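Glycoside hydrolase (Streptococcus pneumoniae serotype 4, PDB 6ORH) probably hydrolyses alpha-L-fucosidic linkages, releasing fucose from fucosylated glycans of the host. Local coordinates at residues E255-V258 / G263-Y266; A24-F29 / G121-P126; K70-V75 / E167-G172; L294-P297 / L303-A306. The protein carries 2 engineered substitutions. One frame throughout, in Å; residues are numbered along the deposited sequence.

Interaction 1: E255-V258 / G263-Y266; sequences EADV and GWFY. With FUC (alpha-L-fucopyranose), chain C; GAL (beta-D-galactopyranose), chain B.
The glycan pocket of the barrel domain brings Asp257, near the end of strand 250-259, against Trp264 in the loop that follows. Asp257 OD2 lies 3.5 Å from CH2 of Trp264, at a slant to the indole. The carboxylate and ring planes are only 20° apart. Backbone N of Val258 also comes to 3.8 Å from Trp264 CH2. No hydrogen bond joins the segments. Asp257 CG sits between the backbone N and the carbonyl carbon (chi1 60°). This lifts the carboxylate toward the sugars, where galactose O6 donates to OD2 at 2.6 Å.

The fold is a TIM-type barrel, with this pocket at the C-terminal ends of its strands. Trp264 forms a flat wall of the fucose subsite. Fucose C6 is 3.5 Å above one face of the indole, displaced toward the rim, near CZ2. Fucose C5 lies 3.5 Å from Trp264 NE1 over the same face. Fucose C4 is 3.6 Å from Trp264 CD1. Gln215 takes the NE1 hydrogen and also bonds galactose. On the backbone, Trp264 O accepts a hydrogen bond from Asn295 ND2.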
loop_
_atom_site.group_PDB
_atom_site.type_symbol
_atom_site.label_atom_id
_atom_site.label_comp_id
_atom_site.label_asym_id
_atom_site.label_seq_id
_atom_site.Cartn_x
_atom_site.Cartn_y
_atom_site.Cartn_z
ATOM N N GLU A 255 13.985 -7.411 6.440
ATOM C CA GLU A 255 13.293 -7.928 7.624
ATOM C C GLU A 255 12.346 -6.860 8.176
ATOM O O GLU A 255 12.742 -5.718 8.378
ATOM C CB GLU A 255 14.373 -8.255 8.659
ATOM C CG GLU A 255 13.862 -9.024 9.859
ATOM C CD GLU A 255 15.023 -9.328 10.789
ATOM O OE1 GLU A 255 15.557 -8.362 11.346
ATOM O OE2 GLU A 255 15.372 -10.517 10.954
ATOM N N ALA A 256 11.086 -7.246 8.468
ATOM C CA ALA A 256 10.088 -6.282 8.936
ATOM C C ALA A 256 9.933 -6.399 10.447
ATOM O O ALA A 256 9.182 -7.259 10.898
ATOM C CB ALA A 256 8.769 -6.570 8.251
ATOM N N ASP A 257 10.633 -5.532 11.190
ATOM C CA ASP A 257 10.577 -5.568 12.645
ATOM C C ASP A 257 9.534 -4.586 13.149
ATOM O O ASP A 257 9.420 -3.472 12.650
ATOM C CB ASP A 257 11.955 -5.241 13.245
ATOM C CG ASP A 257 12.507 -3.861 12.881
ATOM O OD1 ASP A 257 12.362 -3.430 11.694
ATOM O OD2 ASP A 257 13.077 -3.204 13.763
ATOM N N VAL A 258 8.819 -4.983 14.208
ATOM C CA VAL A 258 7.773 -4.115 14.724
ATOM C C VAL A 258 7.473 -4.615 16.123
ATOM O O VAL A 258 7.508 -5.828 16.352
ATOM C CB VAL A 258 6.524 -4.144 13.814
ATOM C CG1 VAL A 258 6.019 -5.569 13.562
ATOM C CG2 VAL A 258 5.391 -3.284 14.388
ATOM N N GLY A 263 6.071 1.069 22.166
ATOM C CA GLY A 263 7.497 1.049 22.452
ATOM C C GLY A 263 8.064 -0.369 22.333
ATOM O O GLY A 263 7.311 -1.341 22.330
ATOM N N TRP A 264 9.399 -0.447 22.260
ATOM C CA TRP A 264 10.139 -1.706 22.201
ATOM C C TRP A 264 10.252 -2.335 23.591
ATOM O O TRP A 264 10.255 -3.555 23.717
ATOM C CB TRP A 264 11.538 -1.455 21.605
ATOM C CG TRP A 264 11.499 -0.982 20.177
ATOM C CD1 TRP A 264 11.598 0.299 19.704
ATOM C CD2 TRP A 264 11.278 -1.822 19.028
ATOM N NE1 TRP A 264 11.476 0.310 18.336
ATOM C CE2 TRP A 264 11.235 -0.972 17.897
ATOM C CE3 TRP A 264 11.093 -3.205 18.856
ATOM C CZ2 TRP A 264 11.082 -1.493 16.613
ATOM C CZ3 TRP A 264 10.899 -3.714 17.594
ATOM C CH2 TRP A 264 10.917 -2.861 16.485
ATOM N N PHE A 265 10.371 -1.496 24.623
ATOM C CA PHE A 265 10.419 -2.001 25.994
ATOM C C PHE A 265 9.024 -1.992 26.594
ATOM O O PHE A 265 8.125 -1.353 26.058
ATOM C CB PHE A 265 11.407 -1.190 26.839
ATOM C CG PHE A 265 12.844 -1.458 26.460
ATOM C CD1 PHE A 265 13.462 -0.792 25.397
ATOM C CD2 PHE A 265 13.579 -2.417 27.145
ATOM C CE1 PHE A 265 14.786 -1.080 25.068
ATOM C CE2 PHE A 265 14.902 -2.694 26.806
ATOM C CZ PHE A 265 15.512 -2.015 25.770
ATOM N N TYR A 266 8.846 -2.738 27.691
ATOM C CA TYR A 266 7.563 -2.808 28.372
ATOM C C TYR A 266 7.295 -1.514 29.143
ATOM O O TYR A 266 8.156 -1.032 29.875
ATOM C CB TYR A 266 7.542 -3.994 29.347
ATOM C CG TYR A 266 6.236 -4.054 30.098
ATOM C CD1 TYR A 266 5.128 -4.682 29.546
ATOM C CD2 TYR A 266 6.105 -3.401 31.312
ATOM C CE1 TYR A 266 3.904 -4.701 30.207
ATOM C CE2 TYR A 266 4.891 -3.419 31.990
ATOM C CZ TYR A 266 3.800 -4.062 31.434
ATOM O OH TYR A 266 2.589 -4.077 32.077
HETATM C C1 FUC C . 16.197 1.264 16.956
HETATM C C2 FUC C . 16.598 1.303 18.420
HETATM C C3 FUC C . 15.383 0.887 19.242
HETATM C C4 FUC C . 15.019 -0.569 18.931
HETATM C C5 FUC C . 14.748 -0.673 17.410
HETATM C C6 FUC C . 14.555 -2.110 16.960
HETATM O O2 FUC C . 16.964 2.661 18.723
HETATM O O3 FUC C . 15.691 1.039 20.639
HETATM O O4 FUC C . 16.112 -1.428 19.362
HETATM O O5 FUC C . 15.847 -0.086 16.605
HETATM C C1 GAL B . 16.667 2.269 13.126
HETATM C C2 GAL B . 18.087 2.331 12.524
HETATM C C3 GAL B . 18.329 1.161 11.559
HETATM C C4 GAL B . 17.835 -0.173 12.128
HETATM C C5 GAL B . 16.387 0.020 12.597
HETATM C C6 GAL B . 15.759 -1.227 13.171
HETATM O O2 GAL B . 18.234 3.558 11.791
HETATM O O3 GAL B . 19.737 1.098 11.196
HETATM O O4 GAL B . 18.654 -0.608 13.251
HETATM O O5 GAL B . 16.415 0.980 13.683
HETATM O O6 GAL B . 14.337 -0.993 13.364
#

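Interaction 2: A24-F29 / G121-P126; sequences AAFIHF and GVYLSP. With FUC (alpha-L-fucopyranose), chain C.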
loop_
_atom_site.group_PDB
_atom_site.type_symbol
_atom_site.label_atom_id
_atom_site.label_comp_id
_atom_site.label_asym_id
_atom_site.label_seq_id
_atom_site.Cartn_x
_atom_site.Cartn_y
_atom_site.Cartn_z
ATOM N N ALA A 24 9.496 -14.523 13.440
ATOM C CA ALA A 24 10.558 -14.430 14.432
ATOM C C ALA A 24 10.099 -13.472 15.511
ATOM O O ALA A 24 9.269 -12.602 15.277
ATOM C CB ALA A 24 11.851 -13.955 13.800
ATOM N N ALA A 25 10.553 -13.737 16.735
ATOM C CA ALA A 25 10.207 -12.875 17.842
ATOM C C ALA A 25 11.433 -12.087 18.288
ATOM O O ALA A 25 12.533 -12.620 18.251
ATOM C CB ALA A 25 9.697 -13.725 18.997
ATOM N N PHE A 26 11.222 -10.836 18.726
ATOM C CA PHE A 26 12.262 -9.999 19.295
ATOM C C PHE A 26 11.963 -9.862 20.785
ATOM O O PHE A 26 10.787 -9.812 21.162
ATOM C CB PHE A 26 12.120 -8.596 18.709
ATOM C CG PHE A 26 13.336 -7.892 18.156
ATOM C CD1 PHE A 26 14.641 -8.208 18.539
ATOM C CD2 PHE A 26 13.139 -6.809 17.295
ATOM C CE1 PHE A 26 15.718 -7.503 18.028
ATOM C CE2 PHE A 26 14.223 -6.110 16.776
ATOM C CZ PHE A 26 15.508 -6.454 17.147
ATOM N N ILE A 27 13.015 -9.822 21.612
ATOM C CA ILE A 27 12.811 -9.539 23.033
ATOM C C ILE A 27 13.710 -8.367 23.425
ATOM O O ILE A 27 14.939 -8.502 23.413
ATOM C CB ILE A 27 13.082 -10.800 23.885
ATOM C CG1 ILE A 27 12.069 -11.912 23.572
ATOM C CG2 ILE A 27 13.050 -10.422 25.364
ATOM C CD1 ILE A 27 12.118 -13.150 24.503
ATOM N N HIS A 28 13.079 -7.226 23.769
ATOM C CA HIS A 28 13.759 -6.079 24.366
ATOM C C HIS A 28 13.429 -6.070 25.862
ATOM O O HIS A 28 12.272 -5.907 26.236
ATOM C CB HIS A 28 13.316 -4.725 23.752
ATOM C CG HIS A 28 13.905 -4.413 22.408
ATOM N ND1 HIS A 28 13.555 -5.124 21.264
ATOM C CD2 HIS A 28 14.766 -3.443 22.015
ATOM C CE1 HIS A 28 14.214 -4.593 20.221
ATOM N NE2 HIS A 28 14.944 -3.563 20.656
ATOM N N PHE A 29 14.466 -6.269 26.681
ATOM C CA PHE A 29 14.318 -6.299 28.133
ATOM C C PHE A 29 15.637 -5.830 28.732
ATOM O O PHE A 29 16.705 -6.091 28.178
ATOM C CB PHE A 29 14.040 -7.740 28.565
ATOM C CG PHE A 29 13.935 -7.937 30.061
ATOM C CD1 PHE A 29 12.870 -7.390 30.761
ATOM C CD2 PHE A 29 14.908 -8.633 30.754
ATOM C CE1 PHE A 29 12.761 -7.561 32.138
ATOM C CE2 PHE A 29 14.796 -8.828 32.129
ATOM C CZ PHE A 29 13.732 -8.265 32.820
ATOM N N GLY A 121 18.652 -15.658 17.890
ATOM C CA GLY A 121 19.409 -14.512 17.414
ATOM C C GLY A 121 19.900 -13.699 18.595
ATOM O O GLY A 121 19.382 -13.855 19.715
ATOM N N VAL A 122 20.915 -12.877 18.337
ATOM C CA VAL A 122 21.464 -12.067 19.408
ATOM C C VAL A 122 21.657 -10.646 18.907
ATOM O O VAL A 122 22.199 -10.426 17.810
ATOM C CB VAL A 122 22.780 -12.655 19.962
ATOM C CG1 VAL A 122 23.868 -12.770 18.899
ATOM C CG2 VAL A 122 23.283 -11.776 21.115
ATOM N N TYR A 123 21.189 -9.693 19.720
ATOM C CA TYR A 123 21.271 -8.260 19.411
ATOM C C TYR A 123 22.275 -7.656 20.379
ATOM O O TYR A 123 22.079 -7.718 21.596
ATOM C CB TYR A 123 19.870 -7.646 19.531
ATOM C CG TYR A 123 19.693 -6.133 19.518
ATOM C CD1 TYR A 123 20.353 -5.313 20.427
ATOM C CD2 TYR A 123 18.682 -5.580 18.735
ATOM C CE1 TYR A 123 20.141 -3.940 20.411
ATOM C CE2 TYR A 123 18.423 -4.218 18.748
ATOM C CZ TYR A 123 19.155 -3.398 19.596
ATOM O OH TYR A 123 18.886 -2.051 19.680
ATOM N N LEU A 124 23.356 -7.100 19.819
ATOM C CA LEU A 124 24.426 -6.497 20.601
ATOM C C LEU A 124 24.637 -5.095 20.045
ATOM O O LEU A 124 25.141 -4.946 18.931
ATOM C CB LEU A 124 25.690 -7.350 20.420
ATOM C CG LEU A 124 26.915 -6.970 21.250
ATOM C CD1 LEU A 124 26.718 -7.341 22.720
ATOM C CD2 LEU A 124 28.134 -7.735 20.697
ATOM N N SER A 125 24.208 -4.072 20.788
ATOM C CA SER A 125 24.184 -2.734 20.206
ATOM C C SER A 125 25.572 -2.215 19.793
ATOM O O SER A 125 26.458 -2.089 20.643
ATOM C CB SER A 125 23.500 -1.765 21.141
ATOM O OG SER A 125 23.523 -0.437 20.590
ATOM N N PRO A 126 25.810 -1.797 18.527
ATOM C CA PRO A 126 27.068 -1.109 18.195
ATOM C C PRO A 126 27.221 0.200 18.981
ATOM O O PRO A 126 28.280 0.414 19.577
ATOM C CB PRO A 126 26.953 -0.903 16.674
ATOM C CG PRO A 126 26.074 -2.070 16.261
ATOM C CD PRO A 126 24.986 -2.069 17.330
HETATM C C1 FUC C . 16.197 1.264 16.956
HETATM C C2 FUC C . 16.598 1.303 18.420
HETATM C C3 FUC C . 15.383 0.887 19.242
HETATM C C4 FUC C . 15.019 -0.569 18.931
HETATM C C5 FUC C . 14.748 -0.673 17.410
HETATM C C6 FUC C . 14.555 -2.110 16.960
HETATM O O2 FUC C . 16.964 2.661 18.723
HETATM O O3 FUC C . 15.691 1.039 20.639
HETATM O O4 FUC C . 16.112 -1.428 19.362
HETATM O O5 FUC C . 15.847 -0.086 16.605
#
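Tyr123 reaches from strand 119-124 to Phe26 on strand 23-27 and His28 just past its end. The three rings form an aromatic cluster at the C-terminal mouth of the TIM-type barrel. Strand 70-74 lies between the two strands in the sheet, so side chains make this contact. The bond to CB of Tyr123 points toward segment 24-29. CG is then anti to the backbone N (chi1 169°), and the ring runs up beside Phe26.

Along that ring, CD2 comes first and touches CE1 of Phe26 at 3.6 Å. The two rings meet rim to rim, with planes at 60°, and neither lies over the face of the other. CE2 of Tyr123 is next, 4.0 Å from NE2 of His28, an oblique approach. CZ is 3.6 Å from fucose O4. At the tip, OH of Tyr123 donates to fucose O4 at 2.9 Å.

His28 holds the same hydroxyl. The imidazole lies with CE1 3.6 Å above the centre of the Phe26 ring. Asn295 OD1 bonds ND1 of His28, which limits rotation of the imidazole. Phe26 CE2 approaches the fucose methyl carbon C6 at 4.0 Å. On the other ring nitrogen, fucose O4 lies at the imidazole edge, 2.8 Å from His28 NE2, in a hydrogen bond of 156°.

Interaction 3: K70-V75 / E167-G172; sequences KLILVV and EVWMNG. Engineered in segment 167-172: Asn171 (natural residue Asp). With GAL (beta-D-galactopyranose), chain B; FUC (alpha-L-fucopyranose), chain C; FUC (alpha-L-fucopyranose), chain D.
Lys70 and Glu167 form the one salt bridge between these strands. NZ of Lys70 donates to OE1 of Glu167 at 2.8 Å, arriving nearly in line with the C-O bond. The lysine chain bends at chi3 (54°) to bring the ammonium there, and the two side chains run across each other at about a right angle. Tyr18 adds a cation-pi contact to the same lysine.

Apolar contact comes from Ile72, whose CD1 packs 3.9 Å from CD1 of Trp169. The same methyl also lies against the Glu167 carboxylate, with Ile72 CD1 3.5 Å from both CD and OE2 of Glu167. Both strands belong to the parallel barrel of the TIM-type fold. Strand 119-124 lies between them, so their axes are 8.2 Å apart and 31° from parallel, and the side chains meet on the inside. Glu255 accepts the hydrogen of Trp169 NE1.

The remaining interactions are with sugars. At the edge of the indole, Trp169 CH2 touches galactose C6. Asn171, an engineered residue that is Asp in nature, donates from ND2 to O5 of the chain C fucose at 2.8 Å, almost straight at 177°. Its OD1 receives a weak bond from galactose O4. Gly172 N donates to the same O4 at 3.0 Å.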
loop_
_atom_site.group_PDB
_atom_site.type_symbol
_atom_site.label_atom_id
_atom_site.label_comp_id
_atom_site.label_asym_id
_atom_site.label_seq_id
_atom_site.Cartn_x
_atom_site.Cartn_y
_atom_site.Cartn_z
ATOM N N LYS A 70 12.054 -18.355 15.623
ATOM C CA LYS A 70 13.325 -17.757 15.995
ATOM C C LYS A 70 13.049 -16.693 17.050
ATOM O O LYS A 70 11.997 -16.065 17.041
ATOM C CB LYS A 70 13.997 -17.142 14.762
ATOM C CG LYS A 70 15.321 -16.427 15.030
ATOM C CD LYS A 70 16.147 -16.215 13.752
ATOM C CE LYS A 70 15.384 -15.520 12.649
ATOM N NZ LYS A 70 16.189 -15.556 11.400
ATOM N N LEU A 71 13.977 -16.570 18.005
ATOM C CA LEU A 71 13.896 -15.596 19.089
ATOM C C LEU A 71 15.197 -14.792 19.074
ATOM O O LEU A 71 16.273 -15.381 19.287
ATOM C CB LEU A 71 13.727 -16.381 20.408
ATOM C CG LEU A 71 13.544 -15.588 21.707
ATOM C CD1 LEU A 71 13.236 -16.538 22.859
ATOM C CD2 LEU A 71 14.757 -14.712 22.080
ATOM N N ILE A 72 15.072 -13.479 18.785
ATOM C CA ILE A 72 16.217 -12.573 18.806
ATOM C C ILE A 72 16.246 -11.815 20.132
ATOM O O ILE A 72 15.379 -10.999 20.412
ATOM C CB ILE A 72 16.211 -11.643 17.577
ATOM C CG1 ILE A 72 16.063 -12.458 16.287
ATOM C CG2 ILE A 72 17.487 -10.794 17.551
ATOM C CD1 ILE A 72 16.107 -11.629 15.010
ATOM N N LEU A 73 17.279 -12.095 20.947
ATOM C CA LEU A 73 17.371 -11.545 22.293
ATOM C C LEU A 73 18.322 -10.352 22.304
ATOM O O LEU A 73 19.509 -10.459 21.949
ATOM C CB LEU A 73 17.958 -12.645 23.205
ATOM C CG LEU A 73 18.105 -12.237 24.676
ATOM C CD1 LEU A 73 16.719 -11.949 25.288
ATOM C CD2 LEU A 73 18.756 -13.393 25.460
ATOM N N VAL A 74 17.826 -9.229 22.854
ATOM C CA VAL A 74 18.720 -8.128 23.189
ATOM C C VAL A 74 19.580 -8.531 24.386
ATOM O O VAL A 74 19.049 -8.831 25.460
ATOM C CB VAL A 74 17.910 -6.856 23.484
ATOM C CG1 VAL A 74 18.798 -5.745 24.068
ATOM C CG2 VAL A 74 17.226 -6.390 22.204
ATOM N N VAL A 75 20.905 -8.531 24.201
ATOM C CA VAL A 75 21.785 -8.805 25.336
ATOM C C VAL A 75 22.568 -7.563 25.741
ATOM O O VAL A 75 23.210 -7.561 26.800
ATOM C CB VAL A 75 22.717 -10.011 25.120
ATOM C CG1 VAL A 75 21.911 -11.269 24.845
ATOM C CG2 VAL A 75 23.754 -9.766 24.046
ATOM N N GLU A 167 20.993 -15.682 13.744
ATOM C CA GLU A 167 21.005 -14.287 13.314
ATOM C C GLU A 167 21.757 -13.438 14.335
ATOM O O GLU A 167 21.618 -13.667 15.530
ATOM C CB GLU A 167 19.564 -13.784 13.191
ATOM C CG GLU A 167 19.421 -12.369 12.595
ATOM C CD GLU A 167 18.014 -12.078 12.087
ATOM O OE1 GLU A 167 17.250 -13.040 11.820
ATOM O OE2 GLU A 167 17.660 -10.888 11.929
ATOM N N VAL A 168 22.565 -12.490 13.833
ATOM C CA VAL A 168 23.211 -11.495 14.689
ATOM C C VAL A 168 22.646 -10.135 14.280
ATOM O O VAL A 168 22.593 -9.864 13.086
ATOM C CB VAL A 168 24.745 -11.543 14.520
ATOM C CG1 VAL A 168 25.409 -10.371 15.248
ATOM C CG2 VAL A 168 25.314 -12.878 15.028
ATOM N N TRP A 169 22.250 -9.306 15.266
ATOM C CA TRP A 169 21.623 -8.020 14.975
ATOM C C TRP A 169 22.566 -6.886 15.369
ATOM O O TRP A 169 22.956 -6.768 16.547
ATOM C CB TRP A 169 20.307 -7.916 15.781
ATOM C CG TRP A 169 19.088 -7.704 14.930
ATOM C CD1 TRP A 169 18.436 -8.645 14.184
ATOM C CD2 TRP A 169 18.339 -6.484 14.776
ATOM N NE1 TRP A 169 17.351 -8.102 13.550
ATOM C CE2 TRP A 169 17.239 -6.789 13.935
ATOM C CE3 TRP A 169 18.478 -5.170 15.273
ATOM C CZ2 TRP A 169 16.291 -5.840 13.563
ATOM C CZ3 TRP A 169 17.502 -4.247 14.931
ATOM C CH2 TRP A 169 16.457 -4.570 14.054
ATOM N N MET A 170 22.902 -6.037 14.374
ATOM C CA MET A 170 23.728 -4.848 14.588
ATOM C C MET A 170 22.896 -3.605 14.270
ATOM O O MET A 170 22.843 -3.124 13.132
ATOM C CB MET A 170 24.938 -4.913 13.645
ATOM C CG MET A 170 25.779 -6.140 13.931
ATOM S SD MET A 170 27.144 -6.217 12.779
ATOM C CE MET A 170 27.979 -7.708 13.329
ATOM N N ASN A 171 22.206 -3.099 15.289
ATOM C CA ASN A 171 21.323 -1.955 15.124
ATOM C C ASN A 171 22.108 -0.764 14.587
ATOM O O ASN A 171 23.216 -0.527 15.044
ATOM C CB ASN A 171 20.707 -1.620 16.493
ATOM C CG ASN A 171 19.435 -0.832 16.339
ATOM O OD1 ASN A 171 19.450 0.305 15.873
ATOM N ND2 ASN A 171 18.330 -1.400 16.755
ATOM N N GLY A 172 21.517 -0.002 13.635
ATOM C CA GLY A 172 22.240 1.144 13.087
ATOM C C GLY A 172 21.999 2.459 13.853
ATOM O O GLY A 172 22.627 3.465 13.510
HETATM C C1 GAL B . 16.667 2.269 13.126
HETATM C C2 GAL B . 18.087 2.331 12.524
HETATM C C3 GAL B . 18.329 1.161 11.559
HETATM C C4 GAL B . 17.835 -0.173 12.128
HETATM C C5 GAL B . 16.387 0.020 12.597
HETATM C C6 GAL B . 15.759 -1.227 13.171
HETATM O O2 GAL B . 18.234 3.558 11.791
HETATM O O3 GAL B . 19.737 1.098 11.196
HETATM O O4 GAL B . 18.654 -0.608 13.251
HETATM O O5 GAL B . 16.415 0.980 13.683
HETATM O O6 GAL B . 14.337 -0.993 13.364
HETATM C C1 FUC C . 16.197 1.264 16.956
HETATM C C2 FUC C . 16.598 1.303 18.420
HETATM C C3 FUC C . 15.383 0.887 19.242
HETATM C C4 FUC C . 15.019 -0.569 18.931
HETATM C C5 FUC C . 14.748 -0.673 17.410
HETATM C C6 FUC C . 14.555 -2.110 16.960
HETATM O O2 FUC C . 16.964 2.661 18.723
HETATM O O3 FUC C . 15.691 1.039 20.639
HETATM O O4 FUC C . 16.112 -1.428 19.362
HETATM O O5 FUC C . 15.847 -0.086 16.605
HETATM C C1 FUC D . 19.518 4.172 11.938
HETATM C C2 FUC D . 19.769 4.962 10.639
HETATM C C3 FUC D . 18.819 6.180 10.611
HETATM C C4 FUC D . 19.013 7.059 11.827
HETATM C C5 FUC D . 18.745 6.199 13.053
HETATM C C6 FUC D . 18.948 6.927 14.376
HETATM O O2 FUC D . 19.540 4.100 9.553
HETATM O O3 FUC D . 18.990 6.991 9.435
HETATM O O4 FUC D . 20.355 7.573 11.892
HETATM O O5 FUC D . 19.643 5.098 12.993
#

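Interaction 4: L294-P297 / L303-A306; sequences LNIP and LFDA
Phe304 and Ile296 carry the packing between the end of strand 292-295 and the loop that leads into helix 306-322. This is the last strand-to-helix connection of the TIM-type barrel. The second segment starts at Leu303, whose CB points away from 294-297. Its backbone N is held by Asn299 OD1 in the intervening loop.

Phe304 comes next. CG is anti to the carbonyl carbon (chi1 -77°), and from there the ring turns back under Ile296. The CG2 methyl of Ile296 sits squarely over one face, 3.7 Å from the centroid of the Phe304 ring and 12° off its normal. This is a CH-pi contact. The nearest ring carbon is CD1 of Phe304, 3.6 Å from CG2 of Ile296. The Ile296 carbonyl O also comes to 3.5 Å from CE1 of Phe304. Trp59 stacks on Phe304 as well.

Asp305 follows at the N-cap of helix 306-322. Its N donates to a water at 2.8 Å, and that water donates to Pro297 O at 2.8 Å. The carboxylate is used elsewhere: it caps the helix and pairs with Lys307. Ala306 then begins the helix. Dispersion between CG2 and the ring face therefore sets the fit of the two side chains. The water satisfies Pro297 O and Asp305 N where no direct backbone bond is made.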
loop_
_atom_site.group_PDB
_atom_site.type_symbol
_atom_site.label_atom_id
_atom_site.label_comp_id
_atom_site.label_asym_id
_atom_site.label_seq_id
_atom_site.Cartn_x
_atom_site.Cartn_y
_atom_site.Cartn_z
ATOM N N LEU A 294 8.497 -9.786 15.347
ATOM C CA LEU A 294 7.557 -9.121 16.243
ATOM C C LEU A 294 8.147 -9.087 17.646
ATOM O O LEU A 294 8.488 -10.124 18.184
ATOM C CB LEU A 294 6.226 -9.880 16.243
ATOM C CG LEU A 294 5.132 -9.271 17.123
ATOM C CD1 LEU A 294 4.676 -7.907 16.588
ATOM C CD2 LEU A 294 3.949 -10.251 17.204
ATOM N N ASN A 295 8.269 -7.883 18.200
ATOM C CA ASN A 295 8.873 -7.686 19.516
ATOM C C ASN A 295 7.837 -7.827 20.631
ATOM O O ASN A 295 6.783 -7.201 20.576
ATOM C CB ASN A 295 9.515 -6.302 19.627
ATOM C CG ASN A 295 9.989 -5.996 21.033
ATOM O OD1 ASN A 295 11.056 -6.466 21.474
ATOM N ND2 ASN A 295 9.239 -5.153 21.739
ATOM N N ILE A 296 8.162 -8.654 21.642
ATOM C CA ILE A 296 7.300 -8.882 22.804
ATOM C C ILE A 296 8.165 -8.578 24.027
ATOM O O ILE A 296 9.122 -9.321 24.283
ATOM C CB ILE A 296 6.811 -10.346 22.909
ATOM C CG1 ILE A 296 6.376 -10.949 21.567
ATOM C CG2 ILE A 296 5.735 -10.447 23.998
ATOM C CD1 ILE A 296 5.126 -10.332 21.060
ATOM N N PRO A 297 7.900 -7.471 24.763
ATOM C CA PRO A 297 8.774 -7.044 25.859
ATOM C C PRO A 297 8.337 -7.569 27.219
ATOM O O PRO A 297 7.246 -7.278 27.690
ATOM C CB PRO A 297 8.629 -5.525 25.838
ATOM C CG PRO A 297 7.200 -5.311 25.357
ATOM C CD PRO A 297 6.856 -6.476 24.442
ATOM N N LEU A 303 8.278 -11.303 33.020
ATOM C CA LEU A 303 7.266 -12.155 32.398
ATOM C C LEU A 303 6.630 -11.395 31.230
ATOM O O LEU A 303 6.577 -10.173 31.258
ATOM C CB LEU A 303 6.207 -12.552 33.438
ATOM C CG LEU A 303 6.743 -13.412 34.595
ATOM C CD1 LEU A 303 5.609 -13.684 35.577
ATOM C CD2 LEU A 303 7.245 -14.772 34.084
ATOM N N PHE A 304 6.146 -12.114 30.222
ATOM C CA PHE A 304 5.370 -11.440 29.177
ATOM C C PHE A 304 4.045 -11.005 29.803
ATOM O O PHE A 304 3.494 -11.695 30.674
ATOM C CB PHE A 304 5.035 -12.417 28.047
ATOM C CG PHE A 304 6.166 -12.735 27.089
ATOM C CD1 PHE A 304 7.266 -11.900 26.959
ATOM C CD2 PHE A 304 6.091 -13.858 26.275
ATOM C CE1 PHE A 304 8.295 -12.225 26.067
ATOM C CE2 PHE A 304 7.100 -14.147 25.353
ATOM C CZ PHE A 304 8.199 -13.339 25.261
ATOM N N ASP A 305 3.517 -9.875 29.327
ATOM C CA ASP A 305 2.243 -9.346 29.810
ATOM C C ASP A 305 1.099 -10.282 29.431
ATOM O O ASP A 305 1.089 -10.845 28.335
ATOM C CB ASP A 305 2.017 -7.948 29.216
ATOM C CG ASP A 305 0.738 -7.300 29.715
ATOM O OD1 ASP A 305 0.808 -6.669 30.771
ATOM O OD2 ASP A 305 -0.297 -7.455 29.047
ATOM N N ALA A 306 0.100 -10.437 30.333
ATOM C CA ALA A 306 -1.008 -11.353 30.110
ATOM C C ALA A 306 -1.762 -11.064 28.806
ATOM O O ALA A 306 -2.186 -12.013 28.135
ATOM C CB ALA A 306 -1.958 -11.305 31.296
HETATM O O HOH W 1 4.840 -8.630 27.222
#

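Overall arrangement
From the N terminus, segments 24-29, 70-75, 121-126 and 167-172 follow in turn. Interaction 2 joins the first to the third and interaction 3 the second to the fourth, so the two cross. Each closes a loop of about 90 residues. Both span the curved sheet, skipping one strand. Interactions 1 and 4 come later, in series, and close only short loops. Strand 292-295 pairs with both 250-259 and 23-27, which joins the end of the barrel to its start. Asn295 ties interaction 4 to interactions 1 and 2. Interactions 1, 2 and 3 all reach the chain C fucose, while interaction 4 lies farther from the sugars.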